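Local coordinates for lipoprotein (Burkholderia cenocepacia, PDB 4QHQ) that probably captures methionine as the substrate-binding lipoprotein of an ABC transporter, at residues 51-56 and 200-205; 103-108 and 170-175. All coordinates share one frame; numbering follows the deposited sequence.

Contact 1: 51-56 and 200-205; sequences DANSFQ and LIAVRA. With MET (methionine), chain B.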
loop_
_atom_site.group_PDB
_atom_site.type_symbol
_atom_site.label_atom_id
_atom_site.label_comp_id
_atom_site.label_asym_id
_atom_site.label_seq_id
_atom_site.Cartn_x
_atom_site.Cartn_y
_atom_site.Cartn_z
ATOM N N ASP A 51 6.781 6.633 17.459
ATOM C CA ASP A 51 7.524 7.790 16.975
ATOM C C ASP A 51 7.479 7.978 15.451
ATOM O O ASP A 51 7.656 9.089 14.951
ATOM C CB ASP A 51 8.961 7.692 17.453
ATOM C CG ASP A 51 9.037 7.601 18.953
ATOM O OD1 ASP A 51 8.629 8.584 19.609
ATOM O OD2 ASP A 51 9.460 6.550 19.485
ATOM N N ALA A 52 7.263 6.894 14.715
ATOM C CA ALA A 52 7.153 6.968 13.274
ATOM C C ALA A 52 6.360 5.763 12.804
ATOM O O ALA A 52 6.196 4.787 13.541
ATOM C CB ALA A 52 8.534 6.968 12.627
ATOM N N ASN A 53 5.864 5.826 11.580
ATOM C CA ASN A 53 5.347 4.617 10.954
ATOM C C ASN A 53 5.800 4.518 9.514
ATOM O O ASN A 53 6.280 5.489 8.938
ATOM C CB ASN A 53 3.826 4.446 11.143
ATOM C CG ASN A 53 3.013 5.509 10.445
ATOM O OD1 ASN A 53 3.291 5.866 9.299
ATOM N ND2 ASN A 53 1.971 5.982 11.102
ATOM N N SER A 54 5.668 3.324 8.950
ATOM C CA SER A 54 6.190 3.044 7.616
ATOM C C SER A 54 5.329 1.964 6.998
ATOM O O SER A 54 5.642 0.774 7.074
ATOM C CB SER A 54 7.650 2.585 7.727
ATOM O OG SER A 54 8.246 2.310 6.465
ATOM N N PHE A 55 4.214 2.386 6.408
ATOM C CA PHE A 55 3.244 1.429 5.892
ATOM C C PHE A 55 2.356 1.982 4.782
ATOM O O PHE A 55 1.593 1.224 4.215
ATOM C CB PHE A 55 2.343 0.920 7.008
ATOM C CG PHE A 55 1.261 1.886 7.383
ATOM C CD1 PHE A 55 1.561 3.033 8.114
ATOM C CD2 PHE A 55 -0.049 1.664 7.001
ATOM C CE1 PHE A 55 0.570 3.936 8.450
ATOM C CE2 PHE A 55 -1.049 2.563 7.319
ATOM C CZ PHE A 55 -0.743 3.695 8.057
ATOM N N GLN A 56 2.409 3.280 4.504
ATOM C CA GLN A 56 1.390 3.895 3.654
ATOM C C GLN A 56 1.956 4.739 2.535
ATOM O O GLN A 56 3.124 5.108 2.542
ATOM C CB GLN A 56 0.487 4.783 4.515
ATOM C CG GLN A 56 1.118 6.122 4.889
ATOM C CD GLN A 56 0.459 6.752 6.095
ATOM O OE1 GLN A 56 -0.749 6.989 6.107
ATOM N NE2 GLN A 56 1.261 7.026 7.130
ATOM N N LEU A 200 5.972 5.663 2.309
ATOM C CA LEU A 200 6.712 6.708 2.999
ATOM C C LEU A 200 6.852 6.412 4.490
ATOM O O LEU A 200 6.125 5.603 5.079
ATOM C CB LEU A 200 6.015 8.058 2.765
ATOM C CG LEU A 200 4.547 8.196 3.198
ATOM C CD1 LEU A 200 4.381 8.565 4.667
ATOM C CD2 LEU A 200 3.793 9.200 2.376
ATOM N N ILE A 201 7.816 7.084 5.101
ATOM C CA ILE A 201 7.922 7.112 6.555
ATOM C C ILE A 201 7.211 8.362 7.063
ATOM O O ILE A 201 7.473 9.458 6.583
ATOM C CB ILE A 201 9.387 7.127 7.022
ATOM C CG1 ILE A 201 10.066 5.817 6.619
ATOM C CG2 ILE A 201 9.471 7.339 8.544
ATOM C CD1 ILE A 201 11.571 5.826 6.812
ATOM N N ALA A 202 6.290 8.184 8.008
ATOM C CA ALA A 202 5.536 9.301 8.571
ATOM C C ALA A 202 5.962 9.564 10.004
ATOM O O ALA A 202 6.263 8.631 10.757
ATOM C CB ALA A 202 4.038 9.025 8.523
ATOM N N VAL A 203 5.973 10.842 10.373
ATOM C CA VAL A 203 6.247 11.260 11.745
ATOM C C VAL A 203 5.285 12.372 12.138
ATOM O O VAL A 203 4.617 12.961 11.287
ATOM C CB VAL A 203 7.691 11.781 11.918
ATOM C CG1 VAL A 203 8.694 10.687 11.592
ATOM C CG2 VAL A 203 7.930 13.035 11.075
ATOM N N ARG A 204 5.191 12.655 13.429
ATOM C CA ARG A 204 4.394 13.798 13.853
ATOM C C ARG A 204 5.023 15.078 13.313
ATOM O O ARG A 204 6.248 15.206 13.292
ATOM C CB ARG A 204 4.285 13.864 15.377
ATOM C CG ARG A 204 3.405 12.768 15.951
ATOM C CD ARG A 204 3.292 12.884 17.475
ATOM N NE ARG A 204 4.595 12.753 18.129
ATOM C CZ ARG A 204 5.151 11.584 18.434
ATOM N NH1 ARG A 204 4.508 10.461 18.167
ATOM N NH2 ARG A 204 6.343 11.534 19.007
ATOM N N ALA A 205 4.175 16.012 12.884
ATOM C CA ALA A 205 4.618 17.295 12.351
ATOM C C ALA A 205 5.604 17.987 13.289
ATOM O O ALA A 205 6.617 18.524 12.846
ATOM C CB ALA A 205 3.428 18.204 12.106
HETATM N N MET B . 2.127 -0.911 0.971
HETATM C CA MET B . 0.787 -0.557 0.499
HETATM C C MET B . 0.796 -0.271 -0.986
HETATM O O MET B . 1.729 0.363 -1.465
HETATM C CB MET B . 0.278 0.661 1.278
HETATM C CG MET B . -1.149 1.099 0.898
HETATM S SD MET B . -1.676 2.573 1.800
HETATM C CE MET B . -1.793 1.945 3.477
HETATM O OXT MET B . -0.110 -0.690 -1.727
HETATM O O HOH W 1 6.809 11.648 15.554
HETATM O O HOH W 2 6.306 9.228 20.943
HETATM O O HOH W 3 3.845 5.280 6.705
HETATM O O HOH W 4 6.932 2.958 4.256
#
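Asn-53 and Ala-202 form the tight middle of this antiparallel strand pair. Ala-202 N lies 2.9 Å from Asn-53 O with an N-H...O angle of 164°, and Asn-53 N returns the bond to Ala-202 O at 3.0 Å. The first torsion of Asn-53 (66°) sets CG between backbone N and carbonyl carbon, and OD1 thereby packs against Ala-202 CB at 3.3 Å.

Toward the ligand the ladder widens: Phe-55 N is 4.0 Å from Leu-200 O. Water 3 bridges the strands here, accepting from Phe-55 N and Gln-56 NE2 and donating to Leu-200 O and Asn-53 OD1. Beyond it Leu-200 N makes a weak bond to Gln-56 O. Gln-56 CB covers one face of the Phe-55 ring and lies 3.8 Å from methionine CE.

The other end is looser and partly exposed. Asp-51 OD1 comes in at the guanidinium edge, but stands 3.8 Å from Arg-204 NH2, a long salt bridge with planes 66° apart. Water 2 joins the same two atoms, weakly at NH2, and water 1 joins Asp-51 O to Arg-204 N. Firmer partners lie outside: Lys-3 N for Asp-51 OD2, Leu-50 O for Arg-204 NH1 and Asp-207 for NH2.

Asn-42 of helix 41-47 bonds both Asn-53 ND2 and Gln-56 OE1, while Ile-201 and Val-203 face helix 211-220. Strand 52-57 lies between strands 2-7 and 199-204 of the six-stranded sheet.

Contact 2: 103-108 and 170-175; sequences AVPNDP and VINTNY. With MET (methionine), chain B.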
loop_
_atom_site.group_PDB
_atom_site.type_symbol
_atom_site.label_atom_id
_atom_site.label_comp_id
_atom_site.label_asym_id
_atom_site.label_seq_id
_atom_site.Cartn_x
_atom_site.Cartn_y
_atom_site.Cartn_z
ATOM N N ALA A 103 -13.416 -8.180 -6.300
ATOM C CA ALA A 103 -13.279 -7.581 -4.987
ATOM C C ALA A 103 -12.163 -6.546 -5.031
ATOM O O ALA A 103 -11.132 -6.761 -5.678
ATOM C CB ALA A 103 -12.996 -8.649 -3.945
ATOM N N VAL A 104 -12.409 -5.410 -4.382
ATOM C CA VAL A 104 -11.417 -4.341 -4.264
ATOM C C VAL A 104 -11.345 -3.856 -2.809
ATOM O O VAL A 104 -12.274 -4.103 -2.028
ATOM C CB VAL A 104 -11.751 -3.139 -5.195
ATOM C CG1 VAL A 104 -11.759 -3.572 -6.660
ATOM C CG2 VAL A 104 -13.066 -2.490 -4.805
ATOM N N PRO A 105 -10.245 -3.167 -2.434
ATOM C CA PRO A 105 -10.186 -2.577 -1.094
ATOM C C PRO A 105 -11.311 -1.573 -0.839
ATOM O O PRO A 105 -11.882 -1.022 -1.781
ATOM C CB PRO A 105 -8.838 -1.851 -1.096
ATOM C CG PRO A 105 -8.000 -2.575 -2.120
ATOM C CD PRO A 105 -9.009 -2.907 -3.195
ATOM N N ASN A 106 -11.624 -1.345 0.434
ATOM C CA ASN A 106 -12.739 -0.472 0.800
ATOM C C ASN A 106 -12.365 0.834 1.506
ATOM O O ASN A 106 -13.248 1.558 1.967
ATOM C CB ASN A 106 -13.775 -1.223 1.655
ATOM C CG ASN A 106 -13.243 -1.635 3.010
ATOM O OD1 ASN A 106 -12.114 -1.317 3.377
ATOM N ND2 ASN A 106 -14.088 -2.308 3.792
ATOM N N ASP A 107 -11.077 1.123 1.598
ATOM C CA ASP A 107 -10.634 2.405 2.144
ATOM C C ASP A 107 -10.539 3.375 0.970
ATOM O O ASP A 107 -10.278 2.947 -0.157
ATOM C CB ASP A 107 -9.291 2.265 2.860
ATOM C CG ASP A 107 -8.202 1.821 1.929
ATOM O OD1 ASP A 107 -8.168 0.617 1.598
ATOM O OD2 ASP A 107 -7.391 2.668 1.493
ATOM N N PRO A 108 -10.795 4.669 1.217
ATOM C CA PRO A 108 -10.986 5.621 0.117
ATOM C C PRO A 108 -9.864 5.637 -0.915
ATOM O O PRO A 108 -10.141 5.536 -2.109
ATOM C CB PRO A 108 -11.078 6.966 0.836
ATOM C CG PRO A 108 -11.727 6.614 2.138
ATOM C CD PRO A 108 -11.101 5.284 2.523
ATOM N N VAL A 170 -8.391 -7.041 -6.699
ATOM C CA VAL A 170 -7.267 -6.111 -6.728
ATOM C C VAL A 170 -6.713 -6.064 -5.305
ATOM O O VAL A 170 -7.440 -5.720 -4.364
ATOM C CB VAL A 170 -7.698 -4.712 -7.177
ATOM C CG1 VAL A 170 -6.479 -3.777 -7.191
ATOM C CG2 VAL A 170 -8.360 -4.768 -8.549
ATOM N N ILE A 171 -5.448 -6.447 -5.142
ATOM C CA ILE A 171 -4.881 -6.672 -3.808
ATOM C C ILE A 171 -3.568 -5.932 -3.634
ATOM O O ILE A 171 -2.666 -6.055 -4.464
ATOM C CB ILE A 171 -4.625 -8.177 -3.545
ATOM C CG1 ILE A 171 -5.886 -9.004 -3.820
ATOM C CG2 ILE A 171 -4.139 -8.423 -2.111
ATOM C CD1 ILE A 171 -5.703 -10.492 -3.538
ATOM N N ASN A 172 -3.490 -5.133 -2.573
ATOM C CA ASN A 172 -2.243 -4.446 -2.212
ATOM C C ASN A 172 -1.080 -5.412 -2.095
ATOM O O ASN A 172 -1.200 -6.500 -1.549
ATOM C CB ASN A 172 -2.395 -3.670 -0.904
ATOM C CG ASN A 172 -3.343 -2.497 -1.022
ATOM O OD1 ASN A 172 -2.933 -1.362 -1.338
ATOM N ND2 ASN A 172 -4.607 -2.751 -0.757
ATOM N N THR A 173 0.064 -4.992 -2.610
ATOM C CA THR A 173 1.213 -5.874 -2.701
ATOM C C THR A 173 1.682 -6.435 -1.347
ATOM O O THR A 173 2.052 -7.597 -1.271
ATOM C CB THR A 173 2.332 -5.199 -3.502
ATOM O OG1 THR A 173 1.937 -5.161 -4.881
ATOM C CG2 THR A 173 3.642 -5.937 -3.360
ATOM N N ASN A 174 1.628 -5.643 -0.272
ATOM C CA ASN A 174 2.063 -6.168 1.033
ATOM C C ASN A 174 1.233 -7.387 1.446
ATOM O O ASN A 174 1.771 -8.377 1.931
ATOM C CB ASN A 174 2.061 -5.085 2.119
ATOM C CG ASN A 174 0.689 -4.543 2.406
ATOM O OD1 ASN A 174 0.134 -3.771 1.620
ATOM N ND2 ASN A 174 0.115 -4.957 3.528
ATOM N N TYR A 175 -0.075 -7.311 1.217
ATOM C CA TYR A 175 -0.959 -8.421 1.548
ATOM C C TYR A 175 -0.814 -9.585 0.561
ATOM O O TYR A 175 -0.882 -10.747 0.960
ATOM C CB TYR A 175 -2.414 -7.955 1.604
ATOM C CG TYR A 175 -2.688 -6.990 2.746
ATOM C CD1 TYR A 175 -2.325 -7.306 4.055
ATOM C CD2 TYR A 175 -3.326 -5.785 2.515
ATOM C CE1 TYR A 175 -2.585 -6.429 5.090
ATOM C CE2 TYR A 175 -3.579 -4.896 3.544
ATOM C CZ TYR A 175 -3.217 -5.234 4.823
ATOM O OH TYR A 175 -3.468 -4.373 5.876
HETATM N N MET B . 2.127 -0.911 0.971
HETATM C CA MET B . 0.787 -0.557 0.499
HETATM C C MET B . 0.796 -0.271 -0.986
HETATM O O MET B . 1.729 0.363 -1.465
HETATM C CB MET B . 0.278 0.661 1.278
HETATM C CG MET B . -1.149 1.099 0.898
HETATM S SD MET B . -1.676 2.573 1.800
HETATM C CE MET B . -1.793 1.945 3.477
HETATM O OXT MET B . -0.110 -0.690 -1.727
#
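The side-chain amide of Asn-172 obliquely crosses the ring of Pro-105, and the same asparagine also borders the carboxylate of the bound methionine, its CB 3.8 Å from methionine OXT. Its first torsion of -67°, with CG anti to its own carbonyl carbon, turns the side chain across the proline ring and to the ligand carboxylate. Further along, the Tyr-175 ring has one face covered by Asn-174, whose ND2 sits 3.3 Å above the plane, over the ring centre; Tyr-38 also meets this ring, with planes about 40° apart. The other branch of the Asn-174 amide, OD1, accepts a hydrogen bond from Tyr-38 OH and lies 3.5 Å from methionine CA.

Behind these groups run two parallel strands, 101-105 and 168-171, neighbours in a five-stranded mixed sheet. Val-170 N donates to Ala-103 O at 2.9 Å. The next rung of a parallel ladder would need an N-H at position 105, which proline lacks: Pro-105 CD instead stands 3.4 Å from Val-170 O, a buried carbonyl oxygen with no hydrogen-bond partner in the model. The ladder stops here: 172-174 run on to the ligand, while 106-108 lead into helix 108-120. This is the arrangement of a type 2 periplasmic binding protein lobe, where strand ends and the helices that follow them line the cleft.

Asp-107 occupies the N-cap position of helix 108-120, and its side chain caps a backbone N there; Asn-172 sits at the N-cap position before helix 173-178. On one side of the sheet Val-104 and Val-170 point the same way, with CG1 of Val-104 4.1 Å from CG2 of Val-170, and both rest on Ala-114 of helix 108-120.

How the contacts relate
Contacts 1 and 2 belong to different sheets, the first to the six-stranded one and the second to the five-stranded one, with their centres about 20 Å apart. Their nearest atoms remain about 6 Å from each other, and bound methionine bridges the interval. Contact 1 reaches the ligand side chain through Phe-55 and Gln-56: Phe-55 CD2 is 3.9 Å from methionine CE. Contact 2 approaches the amino-acid end with Asn-172 and Asn-174. Asn-199, just before segment 200-205, and Arg-113 of helix 108-120 add hydrogen bonds to the ligand. In sequence, both segments of contact 2 fall between 51-56 and 200-205, consistent with a two-lobed binding protein whose chain passes out and returns.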